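Local coordinates for putative ABC transporter amino acid-binding protein (Sinorhizobium meliloti, PDB 2Q88) that binds the compatible solute ectoine in the cleft between its two lobes, probably for uptake through an ABC transporter, at residues F81-R86 against G132-K137. Numbering follows the deposited sequence.
With 4CS ((4S)-2-methyl-1,4,5,6-tetrahydropyrimidine-4-carboxylic acid), chain F.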
# COMPACT_ATOMS: atom_id res chain seq x y z
N PHE A 81 -1.18 2.90 -3.40
CA PHE A 81 -2.48 3.46 -3.74
C PHE A 81 -2.43 4.34 -4.99
O PHE A 81 -1.46 5.09 -5.19
CB PHE A 81 -3.04 4.28 -2.58
CG PHE A 81 -3.30 3.48 -1.32
CD1 PHE A 81 -4.01 2.27 -1.36
CD2 PHE A 81 -2.93 4.00 -0.07
CE1 PHE A 81 -4.27 1.56 -0.17
CE2 PHE A 81 -3.19 3.29 1.12
CZ PHE A 81 -3.86 2.08 1.05
N MET A 82 -3.47 4.25 -5.81
CA MET A 82 -3.56 5.04 -7.04
C MET A 82 -3.85 6.50 -6.75
O MET A 82 -4.72 6.81 -5.94
CB MET A 82 -4.67 4.51 -7.95
CG MET A 82 -4.50 3.07 -8.38
SD MET A 82 -5.60 2.71 -9.77
CE MET A 82 -5.71 0.94 -9.61
N LYS A 83 -3.11 7.37 -7.43
CA LYS A 83 -3.27 8.81 -7.35
C LYS A 83 -2.86 9.39 -8.69
O LYS A 83 -1.97 8.84 -9.35
CB LYS A 83 -2.34 9.40 -6.29
CG LYS A 83 -2.61 8.98 -4.87
CD LYS A 83 -1.35 9.15 -4.04
CE LYS A 83 -1.09 10.60 -3.73
NZ LYS A 83 0.08 10.73 -2.81
N PRO A 84 -3.47 10.49 -9.10
CA PRO A 84 -3.14 11.14 -10.37
C PRO A 84 -1.63 11.17 -10.66
O PRO A 84 -1.21 10.66 -11.69
CB PRO A 84 -3.71 12.54 -10.19
CG PRO A 84 -4.95 12.31 -9.35
CD PRO A 84 -4.54 11.21 -8.37
N GLU A 85 -0.84 11.70 -9.73
CA GLU A 85 0.64 11.77 -9.86
C GLU A 85 1.32 10.44 -10.10
O GLU A 85 2.26 10.35 -10.89
CB GLU A 85 1.28 12.42 -8.63
CG GLU A 85 0.54 12.15 -7.33
CD GLU A 85 -0.55 13.18 -7.09
OE1 GLU A 85 -1.74 12.84 -7.24
OE2 GLU A 85 -0.20 14.35 -6.78
N ARG A 86 0.86 9.40 -9.39
CA ARG A 86 1.42 8.07 -9.55
C ARG A 86 0.94 7.45 -10.85
O ARG A 86 1.71 6.79 -11.54
CB ARG A 86 1.01 7.18 -8.38
CG ARG A 86 1.54 7.62 -7.03
CD ARG A 86 1.09 6.69 -5.90
NE ARG A 86 1.73 7.05 -4.64
CZ ARG A 86 1.50 6.44 -3.48
NH1 ARG A 86 0.63 5.44 -3.40
NH2 ARG A 86 2.16 6.84 -2.39
N GLY A 132 7.45 8.79 1.36
CA GLY A 132 6.88 8.65 0.02
C GLY A 132 5.48 8.08 0.00
O GLY A 132 4.94 7.75 -1.06
N GLY A 133 4.87 7.96 1.19
CA GLY A 133 3.55 7.36 1.33
C GLY A 133 2.40 8.35 1.26
O GLY A 133 2.61 9.56 1.41
N THR A 134 1.19 7.84 1.04
CA THR A 134 0.00 8.70 1.00
C THR A 134 -0.21 9.48 2.28
O THR A 134 -0.66 10.63 2.22
CB THR A 134 -1.28 7.90 0.69
OG1 THR A 134 -1.32 6.72 1.49
CG2 THR A 134 -1.28 7.39 -0.75
N GLU A 135 0.07 8.87 3.43
CA GLU A 135 -0.16 9.57 4.71
C GLU A 135 0.75 10.77 4.85
O GLU A 135 0.32 11.83 5.28
CB GLU A 135 0.05 8.65 5.91
CG GLU A 135 -0.87 7.45 5.91
CD GLU A 135 -0.38 6.37 4.97
OE1 GLU A 135 0.80 6.42 4.57
OE2 GLU A 135 -1.18 5.47 4.63
N GLU A 136 2.02 10.58 4.48
CA GLU A 136 2.99 11.67 4.51
C GLU A 136 2.52 12.85 3.66
O GLU A 136 2.55 14.01 4.10
CB GLU A 136 4.37 11.18 4.06
CG GLU A 136 5.45 12.25 4.06
CD GLU A 136 6.71 11.80 3.35
OE1 GLU A 136 7.79 11.91 3.97
OE2 GLU A 136 6.63 11.35 2.18
N LYS A 137 2.08 12.56 2.43
CA LYS A 137 1.57 13.60 1.53
C LYS A 137 0.32 14.29 2.08
O LYS A 137 0.18 15.50 1.97
CB LYS A 137 1.31 13.03 0.12
CG LYS A 137 0.89 14.08 -0.92
CD LYS A 137 2.01 15.04 -1.29
CE LYS A 137 1.53 16.12 -2.26
NZ LYS A 137 2.64 17.00 -2.71
O 4CS F . 1.52 5.38 -0.14
C 4CS F . 0.86 4.34 -0.09
OXT 4CS F . 0.46 3.82 -1.14
CA 4CS F . 0.50 3.72 1.25
CB 4CS F . 1.64 3.78 2.26
CAD 4CS F . 1.18 3.18 3.59
NAG 4CS F . 0.69 1.80 3.36
CAI 4CS F . 0.14 1.41 2.13
CAA 4CS F . -0.36 -0.03 1.91
N 4CS F . 0.06 2.33 1.07
O HOH W 1 -1.87 11.25 -0.26
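Arg86 and Thr134 meet at the carboxylate of bound ectoine, in the cleft between the two lobes of this family 3 solute-binding protein. The guanidinium takes the carboxylate with two nearly straight bonds, Arg86 NH1 to OXT and Arg86 NH2 to O, each 2.8 Å. From the other lobe the backbone N of Thr134, in the first turn of helix 134-141, reaches the same O at 2.7 Å, while the backbone N of Phe81 adds a second bond to OXT, so two donors grip each oxygen. Arg86 NH2 also makes a weak, bent bond to Gly132 O, a direct link across the cleft.

Further out, the Arg86 chain runs extended from CG to NE, and NH1 is held by a lone pair of Phe81 O at 2.8 Å, which helps to fix the rotation of the guanidinium. Lys83 CD lies over one face of that group, near its rim, 3.7 Å above the plane, and touches Thr134 CG2 as well. A methionine in place of Arg86 would probably leave the ligand carboxylate without its charged partner and Phe81 O without this donor. Glu101 takes the hydroxyl of Thr134 in a hydrogen bond, and Tyr201 lies nearly parallel to the Phe81 ring. Lying between the backbone N and the carbonyl carbon (chi1 46°), Thr134 OG1 sits at the edge of that ring, in its plane, 3.5 Å from Phe81 CD2.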